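Local coordinates for protein kynurenine formamidase (Bacillus anthracis, PDB 4CO9) that hydrolyses N-formyl-L-kynurenine to L-kynurenine and formate, the second step of tryptophan degradation by the kynurenine pathway, using two zinc ions per subunit, at residues E37-G40 with S41-V44; S50-T53 with G54-D58. All coordinates share one frame; numbering follows the deposited sequence.

Contact 1 (E37-G40 with S41-V44); sequences EESG and SVNV. With MG (magnesium ion), chain Q.
S39 meets S41 and V42 where the short helix 36-39 ends and the chain turns into strand 44-50. This is the C-terminal end of the helix that links the two strands of a long β-hairpin. The contact is carried by one atom, S39 OG. S39 OG accepts a hydrogen bond from S41 N at 3.1 Å, nearly straight at 165°. S39 OG also donates to V42 O at 2.7 Å, in the carbonyl plane and on a lone pair. A single hydroxyl therefore ties the backbone on both sides of the S41-V42 peptide. The torsion of S39 explains this double use: with chi1 70°, OG sits between the backbone N and the carbonyl carbon and faces the turn. The CG2 branch of V42 packs alongside, 3.9 Å from S39 OG.

G40 takes the positive phi (82°) that ends the helix. This turns the chain back, so that S41 N and V42 O both come round to the serine. Farther out, N43 OD1 accepts from K36 N, while the side chain of S39 rests on W34 of strand 29-34. The same bend lies against the second subunit. There, F61 O and N65 OD1 of that subunit bind N43 ND2, and S41 and V42 pack on its K158 and L160.

G40 O points away from S39 OG and binds a magnesium ion at 2.0 Å. Five waters fill the rest of a six-ligand shell, so G40 O is the protein ligand beside magnesium–water bonds of 2.0 to 2.4 Å.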
ATOM      1  N   GLU C  37      20.479  -1.530 -19.183  1.00 14.49           N
ATOM      2  CA  GLU C  37      21.504  -1.400 -20.233  1.00 16.87           C
ATOM      3  C   GLU C  37      22.251  -0.078 -20.104  1.00 15.90           C
ATOM      4  O   GLU C  37      23.474  -0.047 -20.168  1.00 15.00           O
ATOM      5  CB  GLU C  37      20.860  -1.488 -21.604  1.00 19.80           C
ATOM      6  CG  GLU C  37      21.803  -1.686 -22.760  1.00 23.42           C
ATOM      7  CD  GLU C  37      21.118  -1.493 -24.106  1.00 27.69           C
ATOM      8  OE1 GLU C  37      19.866  -1.561 -24.176  1.00 30.09           O
ATOM      9  OE2 GLU C  37      21.830  -1.276 -25.111  1.00 33.33           O
ATOM     10  N   GLU C  38      21.509   0.996 -19.871  1.00 15.61           N
ATOM     11  CA  GLU C  38      22.103   2.325 -19.662  1.00 15.42           C
ATOM     12  C   GLU C  38      22.877   2.465 -18.345  1.00 14.69           C
ATOM     13  O   GLU C  38      23.987   3.004 -18.341  1.00 15.17           O
ATOM     14  CB  GLU C  38      21.032   3.423 -19.785  1.00 15.83           C
ATOM     15  CG  GLU C  38      20.422   3.498 -21.213  1.00 16.12           C
ATOM     16  CD  GLU C  38      19.137   4.263 -21.312  1.00 16.63           C
ATOM     17  OE1 GLU C  38      18.347   4.330 -20.343  1.00 16.52           O
ATOM     18  OE2 GLU C  38      18.929   4.789 -22.419  1.00 17.80           O
ATOM     19  N   SER C  39      22.300   2.003 -17.245  1.00 13.29           N
ATOM     20  CA  SER C  39      22.898   2.180 -15.927  1.00 13.02           C
ATOM     21  C   SER C  39      24.025   1.178 -15.656  1.00 12.76           C
ATOM     22  O   SER C  39      24.860   1.415 -14.802  1.00 12.19           O
ATOM     23  CB  SER C  39      21.842   2.017 -14.820  1.00 12.50           C
ATOM     24  OG  SER C  39      21.408   0.669 -14.700  1.00 11.85           O
ATOM     25  N   GLY C  40      23.966   0.026 -16.314  1.00 12.84           N
ATOM     26  CA  GLY C  40      24.863  -1.070 -16.024  1.00 13.14           C
ATOM     27  C   GLY C  40      24.457  -1.931 -14.839  1.00 13.55           C
ATOM     28  O   GLY C  40      25.217  -2.794 -14.432  1.00 14.29           O
ATOM     29  N   SER C  41      23.274  -1.729 -14.256  1.00 13.20           N
ATOM     30  CA  SER C  41      22.859  -2.599 -13.158  1.00 13.24           C
ATOM     31  C   SER C  41      21.365  -2.713 -12.930  1.00 12.15           C
ATOM     32  O   SER C  41      20.876  -3.806 -12.669  1.00 11.69           O
ATOM     33  CB  SER C  41      23.559  -2.248 -11.835  1.00 14.53           C
ATOM     34  OG  SER C  41      23.156  -1.014 -11.343  1.00 16.72           O
ATOM     35  N   VAL C  42      20.645  -1.596 -13.025  1.00 10.95           N
ATOM     36  CA  VAL C  42      19.241  -1.551 -12.625  1.00 10.67           C
ATOM     37  C   VAL C  42      18.354  -0.755 -13.588  1.00 10.65           C
ATOM     38  O   VAL C  42      18.809   0.163 -14.304  1.00 10.72           O
ATOM     39  CB  VAL C  42      19.095  -0.919 -11.227  1.00 10.64           C
ATOM     40  CG1 VAL C  42      19.659  -1.852 -10.179  1.00 10.60           C
ATOM     41  CG2 VAL C  42      19.793   0.452 -11.163  1.00 10.76           C
ATOM     42  N   ASN C  43      17.088  -1.145 -13.620  1.00 10.55           N
ATOM     43  CA  ASN C  43      16.041  -0.346 -14.227  1.00 10.63           C
ATOM     44  C   ASN C  43      15.548   0.673 -13.206  1.00 11.42           C
ATOM     45  O   ASN C  43      15.090   0.302 -12.154  1.00 10.85           O
ATOM     46  CB  ASN C  43      14.918  -1.259 -14.710  1.00 10.26           C
ATOM     47  CG  ASN C  43      15.356  -2.123 -15.879  1.00  9.92           C
ATOM     48  OD1 ASN C  43      15.776  -1.597 -16.908  1.00  9.49           O
ATOM     49  ND2 ASN C  43      15.320  -3.432 -15.707  1.00  9.79           N
ATOM     50  N   VAL C  44      15.690   1.953 -13.536  1.00 12.67           N
ATOM     51  CA  VAL C  44      15.353   3.028 -12.617  1.00 13.74           C
ATOM     52  C   VAL C  44      14.077   3.673 -13.108  1.00 13.75           C
ATOM     53  O   VAL C  44      14.031   4.250 -14.200  1.00 14.86           O
ATOM     54  CB  VAL C  44      16.493   4.048 -12.524  1.00 14.39           C
ATOM     55  CG1 VAL C  44      16.089   5.228 -11.639  1.00 15.03           C
ATOM     56  CG2 VAL C  44      17.727   3.348 -11.959  1.00 14.87           C
TER
HETATM   57 MG    MG Q1210      26.147  -4.563 -14.885  1.00 27.94          MG
HETATM   58  O   HOH W   1      27.799  -3.696 -13.655  1.00 22.86           O
HETATM   59  O   HOH W   2      25.033  -5.359 -12.948  1.00 19.57           O
HETATM   60  O   HOH W   3      27.340  -6.386 -14.647  1.00 21.14           O
HETATM   61  O   HOH W   4      24.597  -5.333 -16.067  1.00 16.90           O
HETATM   62  O   HOH W   5      27.361  -3.752 -16.304  1.00 20.43           O

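Contact 2 (S50-T53 with G54-D58); sequences SIHT and GTHID. With ZN (zinc ion), chain P; ZN (zinc ion), chain O.
The HxGTHxD signature of the cyclase family forms this part of the binuclear zinc site, with H52, H56 and D58 as ligands. One zinc is held by H52 ND1 at 2.2 Å, H56 NE2 at 2.3 Å and D58 OD1 at 2.1 Å. D58 OD2 binds the second zinc at 2.0 Å, so its carboxylate bridges the pair. E175 also binds both zincs, and H163 binds the second.

The two histidine rings are turned 83° against each other, each offering one nitrogen to the first zinc. With chi1 71°, the H56 ring folds back under the H52 backbone. H52 CA makes a CH-pi contact over the face of the H56 ring, 3.6 Å from that ring's centroid. The other nitrogen, H56 ND1, donates to G54 O at 2.8 Å. This bond is almost straight (175°) and in the ring plane, so it fixes the rotation of the ring. H52 NE2 is likewise held, by D200. At the start of the turn, S50 OG accepts from H52 N in an ST turn.

Water 7 bridges the zincs, 2.0 Å from each metal atom. Two metals would polarise it strongly, consistent with a role as the hydrolytic nucleophile.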
ATOM      1  N   SER C  50      -1.905  11.173  -9.652  1.00  7.91           N
ATOM      2  CA  SER C  50      -2.831  11.757  -8.687  1.00  7.75           C
ATOM      3  C   SER C  50      -3.043  10.759  -7.568  1.00  7.48           C
ATOM      4  O   SER C  50      -3.084   9.559  -7.811  1.00  7.37           O
ATOM      5  CB  SER C  50      -4.182  12.081  -9.307  1.00  7.78           C
ATOM      6  OG  SER C  50      -5.115  12.470  -8.301  1.00  7.72           O
ATOM      7  N   ILE C  51      -3.198  11.266  -6.353  1.00  7.52           N
ATOM      8  CA  ILE C  51      -3.596  10.475  -5.182  1.00  7.49           C
ATOM      9  C   ILE C  51      -4.882   9.655  -5.442  1.00  7.86           C
ATOM     10  O   ILE C  51      -5.015   8.478  -5.018  1.00  8.09           O
ATOM     11  CB  ILE C  51      -3.762  11.446  -3.994  1.00  7.32           C
ATOM     12  CG1 ILE C  51      -2.372  11.987  -3.569  1.00  7.18           C
ATOM     13  CG2 ILE C  51      -4.478  10.768  -2.833  1.00  7.25           C
ATOM     14  CD1 ILE C  51      -1.408  10.958  -2.960  1.00  7.12           C
ATOM     15  N   HIS C  52      -5.804  10.261  -6.176  1.00  8.12           N
ATOM     16  CA  HIS C  52      -7.126   9.679  -6.370  1.00  8.48           C
ATOM     17  C   HIS C  52      -7.183   8.943  -7.699  1.00  8.66           C
ATOM     18  O   HIS C  52      -7.991   9.243  -8.572  1.00  9.60           O
ATOM     19  CB  HIS C  52      -8.181  10.789  -6.271  1.00  8.59           C
ATOM     20  CG  HIS C  52      -8.098  11.565  -4.990  1.00  8.50           C
ATOM     21  ND1 HIS C  52      -8.903  11.306  -3.900  1.00  8.59           N
ATOM     22  CD2 HIS C  52      -7.274  12.568  -4.616  1.00  8.42           C
ATOM     23  CE1 HIS C  52      -8.579  12.112  -2.905  1.00  8.63           C
ATOM     24  NE2 HIS C  52      -7.593  12.890  -3.316  1.00  8.57           N
ATOM     25  N   THR C  53      -6.303   7.965  -7.844  1.00  8.36           N
ATOM     26  CA  THR C  53      -6.228   7.134  -9.034  1.00  8.03           C
ATOM     27  C   THR C  53      -6.333   5.704  -8.579  1.00  7.51           C
ATOM     28  O   THR C  53      -5.642   5.302  -7.661  1.00  7.53           O
ATOM     29  CB  THR C  53      -4.869   7.316  -9.749  1.00  8.20           C
ATOM     30  OG1 THR C  53      -4.677   8.696 -10.017  1.00  8.12           O
ATOM     31  CG2 THR C  53      -4.803   6.541 -11.066  1.00  8.26           C
ATOM     32  N   GLY C  54      -7.164   4.927  -9.263  1.00  7.22           N
ATOM     33  CA  GLY C  54      -7.327   3.532  -8.942  1.00  6.96           C
ATOM     34  C   GLY C  54      -7.931   3.386  -7.571  1.00  6.81           C
ATOM     35  O   GLY C  54      -8.593   4.299  -7.065  1.00  6.81           O
ATOM     36  N   THR C  55      -7.664   2.252  -6.947  1.00  6.71           N
ATOM     37  CA  THR C  55      -8.189   1.946  -5.635  1.00  6.75           C
ATOM     38  C   THR C  55      -7.418   2.775  -4.618  1.00  6.72           C
ATOM     39  O   THR C  55      -6.189   2.708  -4.560  1.00  6.38           O
ATOM     40  CB  THR C  55      -8.045   0.443  -5.358  1.00  6.85           C
ATOM     41  OG1 THR C  55      -8.642  -0.279  -6.442  1.00  6.82           O
ATOM     42  CG2 THR C  55      -8.735   0.061  -4.070  1.00  6.94           C
ATOM     43  N   HIS C  56      -8.126   3.563  -3.813  1.00  6.64           N
ATOM     44  CA  HIS C  56      -7.454   4.475  -2.915  1.00  6.95           C
ATOM     45  C   HIS C  56      -8.361   4.914  -1.779  1.00  7.08           C
ATOM     46  O   HIS C  56      -9.578   4.715  -1.832  1.00  6.89           O
ATOM     47  CB  HIS C  56      -6.990   5.711  -3.696  1.00  7.07           C
ATOM     48  CG  HIS C  56      -8.108   6.598  -4.117  1.00  7.27           C
ATOM     49  ND1 HIS C  56      -8.854   6.358  -5.251  1.00  7.39           N
ATOM     50  CD2 HIS C  56      -8.621   7.715  -3.552  1.00  7.28           C
ATOM     51  CE1 HIS C  56      -9.758   7.309  -5.384  1.00  7.49           C
ATOM     52  NE2 HIS C  56      -9.642   8.137  -4.363  1.00  7.48           N
ATOM     53  N   ILE C  57      -7.760   5.528  -0.771  1.00  7.23           N
ATOM     54  CA  ILE C  57      -8.498   6.065   0.357  1.00  7.51           C
ATOM     55  C   ILE C  57      -8.357   7.584   0.388  1.00  7.81           C
ATOM     56  O   ILE C  57      -7.328   8.125  -0.026  1.00  7.52           O
ATOM     57  CB  ILE C  57      -8.062   5.423   1.705  1.00  7.58           C
ATOM     58  CG1 ILE C  57      -6.605   5.752   2.071  1.00  7.79           C
ATOM     59  CG2 ILE C  57      -8.273   3.922   1.645  1.00  7.50           C
ATOM     60  CD1 ILE C  57      -6.453   6.966   2.987  1.00  7.97           C
ATOM     61  N   ASP C  58      -9.399   8.247   0.883  1.00  7.99           N
ATOM     62  CA  ASP C  58      -9.410   9.697   1.076  1.00  8.37           C
ATOM     63  C   ASP C  58      -9.078  10.046   2.524  1.00  8.82           C
ATOM     64  O   ASP C  58      -9.580   9.409   3.448  1.00  8.81           O
ATOM     65  CB  ASP C  58     -10.786  10.279   0.822  1.00  8.48           C
ATOM     66  CG  ASP C  58     -11.228  10.181  -0.606  1.00  8.72           C
ATOM     67  OD1 ASP C  58     -10.418   9.894  -1.508  1.00  8.41           O
ATOM     68  OD2 ASP C  58     -12.442  10.394  -0.821  1.00  9.54           O
TER
HETATM   69 ZN    ZN P 402     -10.649  10.025  -3.566  1.00 22.07          ZN
HETATM   70 ZN    ZN O 401     -13.486  10.685  -2.494  1.00 23.31          ZN
HETATM   71  O   HOH W   6      -4.518   2.848  -6.670  1.00  7.17           O
HETATM   72  O   HOH W   7     -12.077  11.492  -3.706  1.00  9.58           O
HETATM   73  O   HOH W   8     -14.668  11.418  -4.611  1.00 18.80           O

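In the fold
Contact 1 comes first along the chain, and strand 44-50 runs from it to contact 2. Their centres are about 30 Å apart and their nearest atoms about 18 Å apart. Contact 1 is at the far end of the two-stranded antiparallel arm of 29-34 and 44-50. Its centre is about 35 Å from the centre of the chain. Contact 2 is buried, its centre about 7 Å from that of the chain, where the chain leaves the arm and enters strand 56-58 of the large mixed sheet. Both touch the second subunit of the homodimer. The arm thus joins a metal centre in one subunit to a tip that reaches the partner. There, N43 O makes a weak hydrogen bond with H62 of that partner, its probable proton donor/acceptor.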